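Local coordinates for trichothecene 15-O-acetyltransferase TRI3 (Fusarium sporotrichioides, PDB 3FOT), which acetylates the 15-hydroxyl of trichothecene intermediates on the biosynthetic route to mycotoxins such as T-2 toxin, at residues L80-A85 with R118-G123; I106-P111 with Q224-L229. All blocks are in the same frame, centred on the assembly; numbering follows the deposited sequence.

Interaction 1 of 2, residues L80-A85 with R118-G123; sequences LALLDA and RDWARG
Leu83, Leu82 and Trp120 bury the most surface where helix 71-88 meets helix 114-124. Leu83 lies over the methyl of Ala121. Its CG is 3.7 Å from Ala121 CB, and its CD2 is almost as near to the same atom. Leu83 CD1 reaches the aliphatic part of Arg118, 4.0 Å from Arg118 CG. That pair sits nearer the surface, and the guanidinium of Arg118 plays no part in it. CD2 of Leu83 also comes to the edge of the Trp120 indole, near the ring plane, 4.2 Å from CE3.

Leu82 takes the far end of the same indole. The two side chains cross at about a right angle, with Leu82 CG 3.5 Å from Trp120 CH2. Chi1 of Trp120 (163°) sets CG anti to the backbone N. Chi2 then turns the indole, and its six-membered ring meets both leucines.

This is helix-on-helix packing in a BAHD-superfamily acyltransferase. It sets helix 71-88 against the helix that leads into strand 125-129, an outermost strand of the six-stranded mixed sheet. The short segments cross at 119°, with their axes 9.1 Å apart at closest approach. Ala121 faces helix 71-88 at the nearest backbone point, its CA 6.3 Å from the CA of Leu82. Arg86, further along helix 71-88, makes a cation-pi contact with the Trp120 ring. On another side of helix 71-88, Ala81 and Ala85 pack on helix 191-205.

Interaction 2 of 2, residues I106-P111 with Q224-L229; sequences ITYESP and QEIKNL
Tyr108 holds CG anti to its backbone N (chi1 -179°), and its ring reaches the loop that carries Glu225. Glu225 has CG between its backbone N and carbonyl carbon (chi1 82°), and its chain bends at chi2. Its carboxylate meets both Tyr108 and Ser110.

OE2 accepts two hydrogen bonds. Tyr108 OH donates from 2.6 Å and uses the anti lone pair of OE2, the one away from OE1. OE2 lies at the edge of the phenol ring, in its plane. The ring and carboxylate planes are nearly perpendicular, 89° apart. Ser110 OG donates to OE2 from 2.7 Å, but from above the carboxylate plane. Pro111 CD comes tip to tip with the same oxygen.

Apolar groups line the rest of the contact. Ile226 CG1 meets the ring edge 4.1 Å from Tyr108 CE2. Ile226 CD1 lies 3.5 Å from Ser110 OG. Both methyls of Leu229 sit near the start of the tyrosine side chain, CD1 being 3.9 Å from Tyr108 CB.

The contact joins the end of strand 105-109, in a small antiparallel sheet, to a loop with a short 3-10 turn at 226-228. This loop lies between helices 191-205 and 246-264.

Arg86 NE is a second partner of Tyr108 OH. Gly223 N bonds to Glu225 OE1, so both carboxylate oxygens have donors in this buried place. The three donors to the carboxylate, Tyr108 OH, Ser110 OG and Gly223 N, would probably favour its ionised form and help to offset the cost of burying it.

How the interactions relate
The two contacts lie on the same side of the chain's centre, with their centres about 14 Å apart and their nearest atoms about 6 Å apart. Interaction 1 is partly buried and reaches solvent at Arg118. Interaction 2 is buried. The first packs two helices through hydrocarbon contacts, with no hydrogen bond between the segments. The second ties a strand end to a loop through a carboxylate, with apolar groups around it. They share no element, but strand 105-109 leads through a short loop into helix 114-124. Helix 71-88 links them in space: its Arg86 serves both contacts, while Phe87 touches Glu225 and its O accepts a hydrogen bond from Asn228 ND2.

Interaction 1 of 2, residues L80-A85 with R118-G123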
# COMPACT_ATOMS: atom_id res chain seq x y z
N LEU A 80 -4.78 -8.59 -22.58
CA LEU A 80 -4.98 -7.45 -23.49
C LEU A 80 -4.98 -6.12 -22.71
O LEU A 80 -4.28 -5.18 -23.08
CB LEU A 80 -6.27 -7.64 -24.29
CG LEU A 80 -6.19 -8.79 -25.31
CD1 LEU A 80 -7.58 -9.10 -25.85
CD2 LEU A 80 -5.24 -8.44 -26.44
N ALA A 81 -5.74 -6.06 -21.62
CA ALA A 81 -5.75 -4.92 -20.73
C ALA A 81 -4.36 -4.60 -20.18
O ALA A 81 -4.00 -3.44 -20.06
CB ALA A 81 -6.76 -5.16 -19.58
N LEU A 82 -3.61 -5.63 -19.80
CA LEU A 82 -2.30 -5.41 -19.18
C LEU A 82 -1.31 -4.80 -20.19
O LEU A 82 -0.46 -3.94 -19.86
CB LEU A 82 -1.75 -6.73 -18.64
CG LEU A 82 -0.39 -6.66 -17.94
CD1 LEU A 82 -0.38 -5.67 -16.74
CD2 LEU A 82 -0.03 -8.06 -17.48
N LEU A 83 -1.43 -5.24 -21.43
CA LEU A 83 -0.62 -4.62 -22.51
C LEU A 83 -0.94 -3.14 -22.68
O LEU A 83 -0.01 -2.31 -22.76
CB LEU A 83 -0.79 -5.38 -23.83
CG LEU A 83 -0.18 -6.78 -23.86
CD1 LEU A 83 -0.76 -7.60 -25.01
CD2 LEU A 83 1.36 -6.69 -23.94
N ASP A 84 -2.22 -2.77 -22.73
CA ASP A 84 -2.62 -1.38 -22.81
C ASP A 84 -2.08 -0.63 -21.59
O ASP A 84 -1.61 0.50 -21.71
CB ASP A 84 -4.15 -1.23 -22.83
CG ASP A 84 -4.78 -1.76 -24.10
OD1 ASP A 84 -4.04 -1.93 -25.11
OD2 ASP A 84 -6.02 -2.00 -24.06
N ALA A 85 -2.16 -1.27 -20.42
CA ALA A 85 -1.78 -0.63 -19.17
C ALA A 85 -0.27 -0.41 -19.12
O ALA A 85 0.19 0.60 -18.58
CB ALA A 85 -2.24 -1.45 -17.99
N ARG A 118 3.58 -9.64 -25.79
CA ARG A 118 2.47 -10.54 -25.55
C ARG A 118 2.89 -11.70 -24.66
O ARG A 118 2.14 -12.10 -23.77
CB ARG A 118 1.89 -11.01 -26.89
CG ARG A 118 1.14 -9.91 -27.62
CD ARG A 118 0.39 -10.42 -28.86
NE ARG A 118 1.29 -10.78 -29.95
CZ ARG A 118 1.60 -10.00 -30.98
NH1 ARG A 118 2.43 -10.44 -31.93
NH2 ARG A 118 1.08 -8.78 -31.09
N ASP A 119 4.10 -12.24 -24.87
CA ASP A 119 4.65 -13.28 -24.00
C ASP A 119 4.74 -12.80 -22.57
O ASP A 119 4.40 -13.52 -21.64
CB ASP A 119 6.06 -13.70 -24.44
CG ASP A 119 6.07 -14.44 -25.77
OD1 ASP A 119 4.99 -14.85 -26.23
OD2 ASP A 119 7.18 -14.60 -26.31
N TRP A 120 5.22 -11.56 -22.39
CA TRP A 120 5.34 -10.97 -21.07
C TRP A 120 3.95 -10.90 -20.37
O TRP A 120 3.82 -11.34 -19.23
CB TRP A 120 5.99 -9.57 -21.12
CG TRP A 120 5.76 -8.77 -19.85
CD1 TRP A 120 6.45 -8.87 -18.67
CD2 TRP A 120 4.70 -7.81 -19.63
NE1 TRP A 120 5.90 -8.01 -17.74
CE2 TRP A 120 4.84 -7.34 -18.30
CE3 TRP A 120 3.67 -7.30 -20.43
CZ2 TRP A 120 3.96 -6.40 -17.74
CZ3 TRP A 120 2.80 -6.32 -19.88
CH2 TRP A 120 2.96 -5.89 -18.54
N ALA A 121 2.96 -10.33 -21.05
CA ALA A 121 1.61 -10.19 -20.45
C ALA A 121 0.98 -11.55 -20.09
O ALA A 121 0.43 -11.73 -19.00
CB ALA A 121 0.69 -9.37 -21.38
N ARG A 122 1.10 -12.53 -21.00
CA ARG A 122 0.62 -13.88 -20.71
C ARG A 122 1.26 -14.45 -19.44
O ARG A 122 0.60 -15.12 -18.62
CB ARG A 122 0.89 -14.76 -21.94
CG ARG A 122 0.54 -16.23 -21.78
CD ARG A 122 1.02 -17.03 -23.01
NE ARG A 122 0.79 -16.26 -24.24
CZ ARG A 122 1.76 -15.92 -25.08
NH1 ARG A 122 3.02 -16.32 -24.85
NH2 ARG A 122 1.47 -15.21 -26.16
N GLY A 123 2.56 -14.16 -19.26
CA GLY A 123 3.32 -14.61 -18.10
C GLY A 123 2.88 -14.01 -16.77
O GLY A 123 3.21 -14.56 -15.72

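Interaction 2 of 2, residues I106-P111 with Q224-L229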
# COMPACT_ATOMS: atom_id res chain seq x y z
N ILE A 106 16.42 0.45 -10.57
CA ILE A 106 15.18 0.16 -11.28
C ILE A 106 15.41 0.31 -12.77
O ILE A 106 15.86 1.36 -13.25
CB ILE A 106 14.04 1.14 -10.86
CG1 ILE A 106 13.67 0.89 -9.38
CG2 ILE A 106 12.81 1.01 -11.80
CD1 ILE A 106 12.75 1.93 -8.74
N THR A 107 15.08 -0.74 -13.52
CA THR A 107 15.30 -0.70 -14.97
C THR A 107 13.97 -0.84 -15.72
O THR A 107 13.11 -1.61 -15.29
CB THR A 107 16.28 -1.81 -15.38
OG1 THR A 107 17.56 -1.54 -14.80
CG2 THR A 107 16.43 -1.89 -16.90
N TYR A 108 13.81 -0.10 -16.81
CA TYR A 108 12.72 -0.35 -17.74
C TYR A 108 13.26 -0.57 -19.16
O TYR A 108 14.10 0.22 -19.63
CB TYR A 108 11.67 0.78 -17.77
CG TYR A 108 10.57 0.41 -18.74
CD1 TYR A 108 9.62 -0.56 -18.38
CD2 TYR A 108 10.53 0.94 -20.04
CE1 TYR A 108 8.65 -0.99 -19.27
CE2 TYR A 108 9.55 0.53 -20.95
CZ TYR A 108 8.61 -0.44 -20.55
OH TYR A 108 7.65 -0.86 -21.43
N GLU A 109 12.78 -1.61 -19.83
CA GLU A 109 13.13 -1.83 -21.24
C GLU A 109 11.86 -2.08 -22.06
O GLU A 109 11.02 -2.90 -21.70
CB GLU A 109 14.12 -2.99 -21.37
CG GLU A 109 14.53 -3.33 -22.81
CD GLU A 109 15.43 -4.55 -22.91
OE1 GLU A 109 15.44 -5.41 -21.99
OE2 GLU A 109 16.15 -4.65 -23.92
N SER A 110 11.72 -1.33 -23.15
CA SER A 110 10.60 -1.60 -24.09
C SER A 110 10.68 -3.02 -24.63
O SER A 110 11.77 -3.55 -24.82
CB SER A 110 10.66 -0.65 -25.27
OG SER A 110 10.18 0.59 -24.93
N PRO A 111 9.51 -3.65 -24.88
CA PRO A 111 9.53 -4.98 -25.51
C PRO A 111 10.27 -4.94 -26.85
O PRO A 111 10.12 -3.98 -27.62
CB PRO A 111 8.04 -5.30 -25.73
CG PRO A 111 7.35 -4.49 -24.64
CD PRO A 111 8.14 -3.21 -24.56
N GLN A 224 7.39 3.91 -27.55
CA GLN A 224 6.67 5.14 -27.27
C GLN A 224 6.13 5.29 -25.85
O GLN A 224 5.70 6.37 -25.48
CB GLN A 224 5.51 5.34 -28.26
CG GLN A 224 5.96 5.34 -29.70
CD GLN A 224 4.83 5.71 -30.63
OE1 GLN A 224 3.67 5.80 -30.20
NE2 GLN A 224 5.16 5.92 -31.90
N GLU A 225 6.20 4.22 -25.06
CA GLU A 225 5.73 4.26 -23.66
C GLU A 225 6.82 4.69 -22.67
O GLU A 225 6.53 4.95 -21.52
CB GLU A 225 5.19 2.89 -23.24
CG GLU A 225 6.26 1.88 -22.81
CD GLU A 225 7.01 1.22 -23.99
OE1 GLU A 225 6.84 1.66 -25.15
OE2 GLU A 225 7.75 0.24 -23.76
N ILE A 226 8.07 4.77 -23.11
CA ILE A 226 9.16 5.17 -22.21
C ILE A 226 8.87 6.53 -21.59
O ILE A 226 9.05 6.72 -20.38
CB ILE A 226 10.54 5.11 -22.93
CG1 ILE A 226 10.89 3.65 -23.20
CG2 ILE A 226 11.64 5.79 -22.11
CD1 ILE A 226 12.02 3.46 -24.16
N LYS A 227 8.35 7.47 -22.39
CA LYS A 227 8.01 8.79 -21.88
C LYS A 227 6.83 8.77 -20.89
O LYS A 227 6.54 9.80 -20.26
CB LYS A 227 7.69 9.74 -23.04
CG LYS A 227 6.48 9.31 -23.87
CD LYS A 227 6.25 10.28 -25.05
CE LYS A 227 5.11 9.81 -25.93
NZ LYS A 227 5.53 8.68 -26.81
N ASN A 228 6.17 7.61 -20.77
CA ASN A 228 5.02 7.47 -19.85
C ASN A 228 5.40 6.98 -18.46
O ASN A 228 4.57 6.99 -17.54
CB ASN A 228 3.94 6.55 -20.46
CG ASN A 228 3.25 7.18 -21.65
OD1 ASN A 228 3.23 8.40 -21.80
ND2 ASN A 228 2.61 6.35 -22.47
N LEU A 229 6.64 6.51 -18.30
CA LEU A 229 7.19 6.27 -16.97
C LEU A 229 7.02 7.52 -16.09
O LEU A 229 7.17 8.66 -16.56
CB LEU A 229 8.67 5.90 -17.06
CG LEU A 229 9.07 4.51 -17.57
CD1 LEU A 229 10.54 4.49 -17.99
CD2 LEU A 229 8.79 3.42 -16.52